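Local coordinates for protein 24-sterol C-methyltransferase (Haloferax volcanii, PDB 6F5Z) that binds S-adenosyl-L-homocysteine and pairs with a Trm112 activator, and so probably acts as the catalytic subunit of an S-adenosylmethionine-dependent methyltransferase holoenzyme, at residues D40-L45 / S103-S109; L177-D183 / L219-A225; A30-M34 / A55-K60; L123-A127 / A171-L177. Numbering follows the deposited sequence.

Contact 1. Residues D40-L45 / S103-S109; sequences DTVVDL and SVDHVWS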
# COMPACT_ATOMS: atom_id res chain seq x y z
N ASP B 40 -12.23 -12.82 5.11
CA ASP B 40 -12.51 -12.01 3.90
C ASP B 40 -12.75 -12.80 2.63
O ASP B 40 -12.25 -13.93 2.49
CB ASP B 40 -11.37 -11.03 3.63
CG ASP B 40 -11.41 -9.74 4.46
OD1 ASP B 40 -12.40 -9.53 5.23
OD2 ASP B 40 -10.40 -8.98 4.42
N THR B 41 -13.52 -12.20 1.72
CA THR B 41 -13.83 -12.79 0.40
C THR B 41 -12.88 -12.16 -0.60
O THR B 41 -12.81 -10.94 -0.70
CB THR B 41 -15.27 -12.50 0.02
OG1 THR B 41 -16.16 -13.23 0.87
CG2 THR B 41 -15.56 -12.89 -1.46
N VAL B 42 -12.14 -13.00 -1.33
CA VAL B 42 -11.19 -12.51 -2.33
C VAL B 42 -11.50 -13.12 -3.69
O VAL B 42 -11.75 -14.33 -3.80
CB VAL B 42 -9.72 -12.84 -1.89
CG1 VAL B 42 -8.68 -12.44 -2.96
CG2 VAL B 42 -9.40 -12.14 -0.56
N VAL B 43 -11.40 -12.30 -4.73
CA VAL B 43 -11.51 -12.74 -6.13
C VAL B 43 -10.11 -12.64 -6.75
O VAL B 43 -9.41 -11.61 -6.60
CB VAL B 43 -12.53 -11.88 -6.91
CG1 VAL B 43 -12.45 -12.17 -8.43
CG2 VAL B 43 -13.94 -12.17 -6.41
N ASP B 44 -9.69 -13.72 -7.39
CA ASP B 44 -8.39 -13.81 -8.04
C ASP B 44 -8.66 -13.84 -9.55
O ASP B 44 -9.27 -14.81 -10.06
CB ASP B 44 -7.70 -15.12 -7.58
CG ASP B 44 -6.38 -15.46 -8.21
OD1 ASP B 44 -5.91 -14.68 -9.07
OD2 ASP B 44 -5.82 -16.52 -7.84
N LEU B 45 -8.31 -12.73 -10.23
CA LEU B 45 -8.59 -12.60 -11.66
C LEU B 45 -7.46 -13.16 -12.49
O LEU B 45 -6.35 -12.62 -12.43
CB LEU B 45 -8.82 -11.14 -12.00
CG LEU B 45 -10.05 -10.51 -11.39
CD1 LEU B 45 -10.12 -9.04 -11.78
CD2 LEU B 45 -11.35 -11.21 -11.83
N SER B 103 -19.62 -6.73 -3.27
CA SER B 103 -19.76 -8.02 -2.64
C SER B 103 -18.41 -8.66 -2.29
O SER B 103 -18.39 -9.72 -1.68
CB SER B 103 -20.49 -8.95 -3.61
OG SER B 103 -19.74 -9.19 -4.80
N VAL B 104 -17.29 -8.05 -2.73
CA VAL B 104 -15.93 -8.63 -2.61
C VAL B 104 -15.07 -7.78 -1.73
O VAL B 104 -15.05 -6.55 -1.88
CB VAL B 104 -15.33 -8.86 -4.03
CG1 VAL B 104 -13.89 -9.33 -3.97
CG2 VAL B 104 -16.19 -9.89 -4.79
N ASP B 105 -14.30 -8.41 -0.81
CA ASP B 105 -13.44 -7.59 0.05
C ASP B 105 -12.16 -7.15 -0.65
O ASP B 105 -11.72 -6.02 -0.44
CB ASP B 105 -13.09 -8.34 1.34
CG ASP B 105 -14.33 -8.63 2.19
OD1 ASP B 105 -14.97 -7.66 2.65
OD2 ASP B 105 -14.74 -9.80 2.27
N HIS B 106 -11.53 -8.07 -1.45
CA HIS B 106 -10.31 -7.70 -2.16
C HIS B 106 -10.23 -8.46 -3.47
O HIS B 106 -10.78 -9.57 -3.58
CB HIS B 106 -9.04 -8.02 -1.36
CG HIS B 106 -9.02 -7.41 -0.00
ND1 HIS B 106 -9.43 -8.13 1.13
CD2 HIS B 106 -8.71 -6.15 0.35
CE1 HIS B 106 -9.35 -7.27 2.13
NE2 HIS B 106 -8.94 -6.07 1.73
N VAL B 107 -9.55 -7.84 -4.44
CA VAL B 107 -9.31 -8.51 -5.74
C VAL B 107 -7.79 -8.53 -5.92
O VAL B 107 -7.10 -7.54 -5.67
CB VAL B 107 -9.97 -7.70 -6.89
CG1 VAL B 107 -9.60 -8.29 -8.27
CG2 VAL B 107 -11.49 -7.69 -6.73
N TRP B 108 -7.28 -9.69 -6.37
CA TRP B 108 -5.88 -9.92 -6.67
C TRP B 108 -5.77 -10.30 -8.14
O TRP B 108 -6.61 -11.03 -8.65
CB TRP B 108 -5.38 -11.13 -5.84
CG TRP B 108 -4.11 -11.75 -6.36
CD1 TRP B 108 -4.00 -12.80 -7.23
CD2 TRP B 108 -2.77 -11.29 -6.11
NE1 TRP B 108 -2.66 -13.07 -7.49
CE2 TRP B 108 -1.89 -12.13 -6.84
CE3 TRP B 108 -2.22 -10.25 -5.33
CZ2 TRP B 108 -0.50 -12.02 -6.74
CZ3 TRP B 108 -0.84 -10.10 -5.26
CH2 TRP B 108 0.00 -10.97 -6.00
N SER B 109 -4.73 -9.83 -8.81
CA SER B 109 -4.44 -10.32 -10.14
C SER B 109 -2.93 -10.27 -10.37
O SER B 109 -2.30 -9.23 -10.17
CB SER B 109 -5.22 -9.54 -11.19
OG SER B 109 -4.93 -10.04 -12.49
O HOH W 1 -18.77 -11.81 0.05
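Two neighbouring parallel strands, 41-45 and 104-110, meet here in the middle of the Rossmann-like sheet of a class I methyltransferase; their short axes approach to 4.7 Å at 23°. At the entry, Asp40 OD2 lies 3.0 Å from His106 CE1 at the ring edge, while the same oxygen accepts a hydrogen bond from the backbone of Glu37. Thr41 starts the pairing: its N donates to Asp105 OD2 (2.7 Å, 174°), so a carboxylate replaces a main-chain acceptor where strand 104-110 turns a corner, and its O accepts from both Asp105 N (2.9 Å) and His106 N (3.2 Å). A water joins Thr41 OG1, also bonded to Arg64, to Ser103 O. Val42 faces the same way as His106 and packs on Leu56 of helix 51-60. Regular parallel bonding follows, with Val43 N to His106 O at 3.0 Å and Trp108 N to Val43 O at 2.9 Å; Val43 CG2 also touches Val104 CG2 at 3.6 Å. Asp44, close to the bound S-adenosyl-L-homocysteine, bonds Thr47 through OD2. Leu45 N reaches Trp108 O (2.9 Å), its CD1 packs on Val107 CG1 (3.6 Å), and Ser109 OG donates to Leu45 O at 2.9 Å.

Contact 2. Residues L177-D183 / L219-A225; sequences LHVAEQD and LLTVGVA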
# COMPACT_ATOMS: atom_id res chain seq x y z
N LEU B 177 -10.76 4.27 -8.55
CA LEU B 177 -9.99 3.70 -7.45
C LEU B 177 -8.97 4.72 -6.95
O LEU B 177 -8.31 5.39 -7.75
CB LEU B 177 -9.19 2.47 -7.95
CG LEU B 177 -10.04 1.31 -8.47
CD1 LEU B 177 -9.18 0.24 -9.20
CD2 LEU B 177 -10.84 0.65 -7.32
N HIS B 178 -8.78 4.78 -5.63
CA HIS B 178 -7.71 5.64 -5.10
C HIS B 178 -6.42 4.83 -5.15
O HIS B 178 -6.43 3.67 -4.76
CB HIS B 178 -7.96 5.95 -3.63
CG HIS B 178 -9.23 6.70 -3.38
ND1 HIS B 178 -10.15 6.25 -2.44
CD2 HIS B 178 -9.68 7.84 -3.94
CE1 HIS B 178 -11.12 7.14 -2.44
NE2 HIS B 178 -10.89 8.11 -3.34
N VAL B 179 -5.31 5.43 -5.58
CA VAL B 179 -4.04 4.68 -5.62
C VAL B 179 -3.39 4.80 -4.24
O VAL B 179 -3.07 5.92 -3.80
CB VAL B 179 -3.11 5.19 -6.74
CG1 VAL B 179 -1.76 4.48 -6.73
CG2 VAL B 179 -3.77 5.05 -8.11
N ALA B 180 -3.16 3.65 -3.60
CA ALA B 180 -2.57 3.65 -2.25
C ALA B 180 -1.09 3.38 -2.21
O ALA B 180 -0.43 3.75 -1.23
CB ALA B 180 -3.28 2.63 -1.38
N GLU B 181 -0.57 2.70 -3.24
CA GLU B 181 0.80 2.28 -3.25
C GLU B 181 1.15 1.88 -4.66
O GLU B 181 0.29 1.37 -5.39
CB GLU B 181 0.92 1.02 -2.35
CG GLU B 181 2.34 0.62 -2.05
CD GLU B 181 2.80 -0.68 -2.67
OE1 GLU B 181 3.29 -0.65 -3.82
OE2 GLU B 181 2.72 -1.73 -1.99
N GLN B 182 2.40 2.09 -5.03
CA GLN B 182 2.86 1.56 -6.31
C GLN B 182 4.34 1.25 -6.15
O GLN B 182 5.08 2.10 -5.63
CB GLN B 182 2.58 2.48 -7.47
CG GLN B 182 2.96 1.78 -8.79
CD GLN B 182 2.69 2.64 -9.99
OE1 GLN B 182 3.29 3.73 -10.07
NE2 GLN B 182 1.80 2.20 -10.90
N ASP B 183 4.75 0.04 -6.53
CA ASP B 183 6.14 -0.33 -6.26
C ASP B 183 6.66 -1.34 -7.27
O ASP B 183 5.91 -1.94 -8.03
CB ASP B 183 6.16 -1.01 -4.87
CG ASP B 183 7.48 -1.03 -4.11
OD1 ASP B 183 8.44 -0.34 -4.55
OD2 ASP B 183 7.52 -1.64 -3.00
N LEU B 219 5.82 -5.01 -11.35
CA LEU B 219 5.17 -3.77 -10.94
C LEU B 219 3.92 -4.13 -10.13
O LEU B 219 3.10 -4.94 -10.57
CB LEU B 219 4.76 -2.99 -12.21
CG LEU B 219 3.74 -1.83 -11.98
CD1 LEU B 219 4.36 -0.73 -11.15
CD2 LEU B 219 3.36 -1.20 -13.34
N LEU B 220 3.73 -3.49 -8.96
CA LEU B 220 2.53 -3.67 -8.19
C LEU B 220 1.86 -2.33 -8.03
O LEU B 220 2.52 -1.38 -7.59
CB LEU B 220 2.83 -4.23 -6.78
CG LEU B 220 1.64 -4.24 -5.79
CD1 LEU B 220 0.55 -5.26 -6.25
CD2 LEU B 220 2.14 -4.59 -4.36
N THR B 221 0.53 -2.26 -8.37
CA THR B 221 -0.22 -1.03 -8.10
C THR B 221 -1.40 -1.44 -7.24
O THR B 221 -2.06 -2.44 -7.53
CB THR B 221 -0.72 -0.39 -9.41
OG1 THR B 221 0.36 -0.29 -10.36
CG2 THR B 221 -1.30 1.04 -9.19
N VAL B 222 -1.66 -0.69 -6.16
CA VAL B 222 -2.74 -1.00 -5.21
C VAL B 222 -3.79 0.10 -5.27
O VAL B 222 -3.42 1.28 -5.12
CB VAL B 222 -2.18 -1.11 -3.79
CG1 VAL B 222 -3.29 -1.35 -2.75
CG2 VAL B 222 -1.15 -2.24 -3.71
N GLY B 223 -5.03 -0.28 -5.53
CA GLY B 223 -6.15 0.65 -5.58
C GLY B 223 -7.17 0.35 -4.49
O GLY B 223 -7.28 -0.78 -4.02
N VAL B 224 -7.86 1.40 -4.01
CA VAL B 224 -8.86 1.25 -2.97
C VAL B 224 -10.19 1.75 -3.54
O VAL B 224 -10.24 2.83 -4.16
CB VAL B 224 -8.49 2.03 -1.69
CG1 VAL B 224 -9.64 2.00 -0.69
CG2 VAL B 224 -7.24 1.43 -1.06
N ALA B 225 -11.24 0.92 -3.39
CA ALA B 225 -12.57 1.28 -3.92
C ALA B 225 -13.20 2.30 -2.99
O ALA B 225 -13.20 2.13 -1.79
CB ALA B 225 -13.47 0.04 -4.03
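Strands 178-183 and 219-224 run antiparallel, with 138° between their N-to-C directions and axes 4.5 Å apart. His178 and Val224 form a hydrogen-bonded pair, as do Asp183 and Leu220, all four N-to-O distances being 2.8 Å. Between them the register slips by one residue. Val222 O accepts from Ala180 N (2.8 Å), whereas Val222 N donates to Glu181 O (2.9 Å), which defines a beta bulge with Ala180 as the extra residue. Strand 218-224 beside strand 178-185, the outermost strand within this chain, completes the 3-2-1-4-5-7-6 order of class I methyltransferases. On one face, Gln182 NE2 donates to Thr221 OG1 (2.9 Å, 173°) while its OE1 bonds Arg169 of helix 165-174. On the other, Glu181 CB and Val222 CB sit 4.0 Å apart. Ala180 instead points its CB toward strand 219-224, touching Val222 CG1 and Val224 CG2 at 4.2 Å each. Glu181 and Asp183 both form salt bridges with Arg33, and Ala180 O accepts from Tyr137 OH of the second subunit.

Contact 3. Residues A30-M34 / A55-K60; sequences ALARM and ALRDTK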
# COMPACT_ATOMS: atom_id res chain seq x y z
N ALA B 30 3.99 -9.44 -2.75
CA ALA B 30 2.79 -8.61 -2.98
C ALA B 30 1.62 -9.15 -2.14
O ALA B 30 0.89 -8.39 -1.52
CB ALA B 30 2.42 -8.62 -4.45
N LEU B 31 1.45 -10.49 -2.09
CA LEU B 31 0.36 -11.08 -1.33
C LEU B 31 0.49 -10.76 0.15
O LEU B 31 -0.51 -10.50 0.83
CB LEU B 31 0.34 -12.61 -1.50
CG LEU B 31 -0.09 -13.03 -2.89
CD1 LEU B 31 0.35 -14.49 -3.22
CD2 LEU B 31 -1.59 -12.90 -3.07
N ALA B 32 1.75 -10.73 0.64
CA ALA B 32 1.97 -10.48 2.06
C ALA B 32 1.55 -9.08 2.47
O ALA B 32 1.34 -8.86 3.67
CB ALA B 32 3.43 -10.69 2.43
N ARG B 33 1.43 -8.16 1.50
CA ARG B 33 1.07 -6.76 1.79
C ARG B 33 -0.44 -6.63 1.95
O ARG B 33 -0.88 -5.58 2.48
CB ARG B 33 1.54 -5.84 0.64
CG ARG B 33 3.04 -5.75 0.58
CD ARG B 33 3.54 -4.91 -0.57
NE ARG B 33 4.99 -5.07 -0.73
CZ ARG B 33 5.76 -4.25 -1.44
NH1 ARG B 33 5.24 -3.21 -2.06
NH2 ARG B 33 7.06 -4.50 -1.56
N MET B 34 -1.24 -7.58 1.38
CA MET B 34 -2.70 -7.39 1.34
C MET B 34 -3.29 -7.28 2.72
O MET B 34 -2.99 -8.11 3.58
CB MET B 34 -3.38 -8.50 0.52
CG MET B 34 -2.96 -8.44 -0.89
SD MET B 34 -3.89 -9.64 -1.90
CE MET B 34 -5.54 -8.83 -2.01
N ALA B 55 -2.37 -19.42 -0.96
CA ALA B 55 -1.43 -18.68 -0.13
C ALA B 55 -2.17 -17.71 0.78
O ALA B 55 -1.83 -17.61 1.97
CB ALA B 55 -0.44 -17.90 -1.00
N LEU B 56 -3.22 -17.04 0.27
CA LEU B 56 -3.97 -16.12 1.14
C LEU B 56 -4.72 -16.86 2.23
O LEU B 56 -4.86 -16.33 3.34
CB LEU B 56 -4.90 -15.25 0.32
CG LEU B 56 -4.20 -14.16 -0.51
CD1 LEU B 56 -5.19 -13.49 -1.47
CD2 LEU B 56 -3.49 -13.12 0.39
N ARG B 57 -5.26 -18.04 1.92
CA ARG B 57 -5.96 -18.81 2.97
C ARG B 57 -4.99 -19.33 4.02
O ARG B 57 -5.22 -19.16 5.22
CB ARG B 57 -6.72 -19.97 2.33
CG ARG B 57 -7.56 -20.75 3.31
CD ARG B 57 -8.52 -21.65 2.55
NE ARG B 57 -9.28 -22.51 3.46
CZ ARG B 57 -8.84 -23.70 3.88
NH1 ARG B 57 -7.68 -24.18 3.45
NH2 ARG B 57 -9.58 -24.42 4.72
N ASP B 58 -3.86 -19.85 3.58
CA ASP B 58 -2.84 -20.38 4.49
C ASP B 58 -2.15 -19.33 5.36
O ASP B 58 -1.78 -19.64 6.50
CB ASP B 58 -1.78 -21.17 3.70
CG ASP B 58 -2.34 -22.37 2.94
OD1 ASP B 58 -3.45 -22.86 3.31
OD2 ASP B 58 -1.71 -22.80 1.93
N THR B 59 -1.93 -18.12 4.84
CA THR B 59 -1.17 -17.09 5.58
C THR B 59 -2.00 -15.97 6.17
O THR B 59 -1.52 -15.26 7.06
CB THR B 59 -0.08 -16.46 4.70
OG1 THR B 59 -0.69 -15.75 3.61
CG2 THR B 59 0.94 -17.50 4.19
N LYS B 60 -3.20 -15.73 5.63
CA LYS B 60 -4.01 -14.61 6.10
C LYS B 60 -5.43 -15.02 6.52
O LYS B 60 -6.15 -14.21 7.10
CB LYS B 60 -4.01 -13.48 5.08
CG LYS B 60 -2.65 -12.77 5.08
CD LYS B 60 -2.63 -11.53 4.24
CE LYS B 60 -1.25 -10.93 4.07
NZ LYS B 60 -0.68 -10.34 5.32
O HOH W 2 -1.11 -7.48 5.47
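Lys60 spans the gap between the ends of helices 16-33 and 51-60 with an extended middle: chi2 and chi3 are both t (-172°), and only chi1 (-73°) and chi4 (-69°) are m. This shape brings NZ to Ala32 O, to which it donates a hydrogen bond of 3.0 Å, and lays CE 3.4 Å from Leu31 O and 3.3 Å from Met34 O. A water accepts from NZ (2.9 Å) and donates to Met34 O (2.7 Å), so the lysine holds Ala32 O directly and, through the water, Met34 O just past the helix. Deeper in, Leu31 and Leu56 are both mt rotamers and interlock, Leu31 CD2 lying 3.9 Å from Leu56 CG; Leu31 CD1 also reaches Ala55 CB at 4.1 Å. Met34, with chi1 m, chi2 t and chi3 p, places SD 4.1 Å from Leu56 CD1. These two helices lie on the same face of the Rossmann-like sheet, where Leu31 and Met34 rest on Trp108 of strand 104-110, Met34 also touches Tyr137 of strand 134-140, and Trp24 covers Leu31 and Ala55.

Contact 4. Residues L123-A127 / A171-L177; sequences LEEIA and AFRDAGL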
# COMPACT_ATOMS: atom_id res chain seq x y z
N LEU B 123 -11.14 -2.30 -14.97
CA LEU B 123 -10.95 -1.56 -13.72
C LEU B 123 -12.27 -1.06 -13.13
O LEU B 123 -12.46 -1.05 -11.93
CB LEU B 123 -9.98 -0.40 -13.92
CG LEU B 123 -8.54 -0.81 -14.18
CD1 LEU B 123 -7.71 0.36 -14.68
CD2 LEU B 123 -7.90 -1.44 -12.92
N GLU B 124 -13.19 -0.60 -13.99
CA GLU B 124 -14.51 -0.14 -13.54
C GLU B 124 -15.30 -1.32 -12.93
O GLU B 124 -15.95 -1.15 -11.90
CB GLU B 124 -15.28 0.46 -14.72
CG GLU B 124 -14.67 1.78 -15.18
CD GLU B 124 -15.03 2.18 -16.60
OE1 GLU B 124 -15.91 1.52 -17.22
OE2 GLU B 124 -14.38 3.11 -17.13
N GLU B 125 -15.16 -2.52 -13.54
CA GLU B 125 -15.81 -3.74 -13.02
C GLU B 125 -15.24 -4.13 -11.66
O GLU B 125 -15.98 -4.58 -10.78
CB GLU B 125 -15.62 -4.88 -14.00
CG GLU B 125 -16.63 -4.90 -15.14
CD GLU B 125 -18.02 -5.22 -14.62
OE1 GLU B 125 -18.32 -6.42 -14.42
OE2 GLU B 125 -18.80 -4.27 -14.39
N ILE B 126 -13.93 -3.95 -11.49
CA ILE B 126 -13.29 -4.26 -10.18
C ILE B 126 -13.79 -3.27 -9.13
O ILE B 126 -14.15 -3.65 -8.01
CB ILE B 126 -11.75 -4.24 -10.36
CG1 ILE B 126 -11.31 -5.47 -11.17
CG2 ILE B 126 -11.04 -4.24 -9.00
CD1 ILE B 126 -9.89 -5.39 -11.70
N ALA B 127 -13.83 -1.97 -9.47
CA ALA B 127 -14.33 -0.98 -8.52
C ALA B 127 -15.80 -1.29 -8.18
O ALA B 127 -16.21 -1.08 -7.04
CB ALA B 127 -14.23 0.41 -9.14
N ALA B 171 -5.01 5.25 -14.84
CA ALA B 171 -6.17 4.42 -15.18
C ALA B 171 -6.93 4.04 -13.91
O ALA B 171 -8.16 3.96 -13.93
CB ALA B 171 -5.69 3.15 -15.87
N PHE B 172 -6.22 3.74 -12.80
CA PHE B 172 -6.92 3.40 -11.57
C PHE B 172 -7.79 4.58 -11.13
O PHE B 172 -8.96 4.38 -10.84
CB PHE B 172 -5.91 3.11 -10.46
CG PHE B 172 -5.46 1.67 -10.36
CD1 PHE B 172 -5.18 0.93 -11.50
CD2 PHE B 172 -5.23 1.08 -9.12
CE1 PHE B 172 -4.69 -0.40 -11.41
CE2 PHE B 172 -4.81 -0.25 -9.03
CZ PHE B 172 -4.52 -0.97 -10.17
N ARG B 173 -7.22 5.78 -11.16
CA ARG B 173 -8.01 6.96 -10.74
C ARG B 173 -9.18 7.18 -11.69
O ARG B 173 -10.26 7.53 -11.23
CB ARG B 173 -7.12 8.21 -10.66
CG ARG B 173 -6.02 8.06 -9.61
CD ARG B 173 -5.29 9.36 -9.31
NE ARG B 173 -4.14 9.12 -8.41
CZ ARG B 173 -2.86 9.14 -8.78
NH1 ARG B 173 -2.54 9.41 -10.05
NH2 ARG B 173 -1.90 8.92 -7.90
N ASP B 174 -8.96 6.99 -13.03
CA ASP B 174 -10.06 7.19 -13.98
C ASP B 174 -11.21 6.21 -13.73
O ASP B 174 -12.38 6.53 -14.04
CB ASP B 174 -9.57 7.14 -15.42
CG ASP B 174 -8.70 8.31 -15.84
OD1 ASP B 174 -8.69 9.33 -15.11
OD2 ASP B 174 -8.02 8.20 -16.89
N ALA B 175 -10.92 5.02 -13.14
CA ALA B 175 -11.95 4.03 -12.84
C ALA B 175 -12.58 4.23 -11.47
O ALA B 175 -13.48 3.46 -11.10
CB ALA B 175 -11.34 2.63 -12.90
N GLY B 176 -12.10 5.23 -10.73
CA GLY B 176 -12.65 5.57 -9.42
C GLY B 176 -11.88 4.95 -8.28
O GLY B 176 -12.27 5.13 -7.13
N LEU B 177 -10.76 4.27 -8.55
CA LEU B 177 -9.99 3.70 -7.45
C LEU B 177 -8.97 4.72 -6.95
O LEU B 177 -8.31 5.39 -7.75
CB LEU B 177 -9.19 2.47 -7.95
CG LEU B 177 -10.04 1.31 -8.47
CD1 LEU B 177 -9.18 0.24 -9.20
CD2 LEU B 177 -10.84 0.65 -7.32
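Leu123 overlaps four residues of the 171-177 segment and gives up 99 Å² to it, the largest share in this contact. Its CB meets Ala175 CB at 3.5 Å, CD1 reaches Ala171 CB at 3.6 Å, and CD2 lies 3.7 Å from Phe172 CE1 and 4.3 Å from Leu177 CD1. One turn on, Ala127 CB packs against Leu177 CD2 (3.9 Å) and Ala175 O (3.7 Å). No hydrogen bond crosses the interface; small alanines let the backbones come close, with 4.9 Å between the CA atoms of Glu124 and Ala175. The end of helix 165-174 carries a Schellman motif: Gly176 has a phi of 96°, Leu177 N bonds back to Phe172 O (2.9 Å) and Gly176 N to Arg173 O (3.0 Å). At these backbone angles a CB would collide with the preceding carbonyl oxygen, which accounts for the glycine, and the turn delivers Leu177 toward Ala127 just before strand 178-185 begins. The contact thus joins two helices on one face of the methyltransferase sheet: Leu123 and Ile126 lie on Phe136 of strand 134-140, whose ring also meets that of Phe172, while Phe172 further touches Cys138 and, on strand 178-185, Val179.

Contacts 1 and 2 are buried strand pairings in one sheet, parallel and antiparallel respectively, held mainly by backbone hydrogen bonds; their centres are 14 Å apart. Contacts 3 and 4 are partly buried helix packings, centres 23 Å apart, governed by side chains: contact 3 adds a lysine and a water to its leucines, contact 4 is apolar. Contact 3 touches contact 1 where Leu31 CD2 lies 3.5 Å from Trp108 CE3, and contact 4 touches it through Ile126 CD1 and Leu45 CD1 (3.7 Å). Leu177 belongs to both contacts 2 and 4. Arg33 NH1 bridges contact 3 to Asp183 OD2 and Glu181 OE2 of contact 2, each at 2.9 Å, near the second subunit.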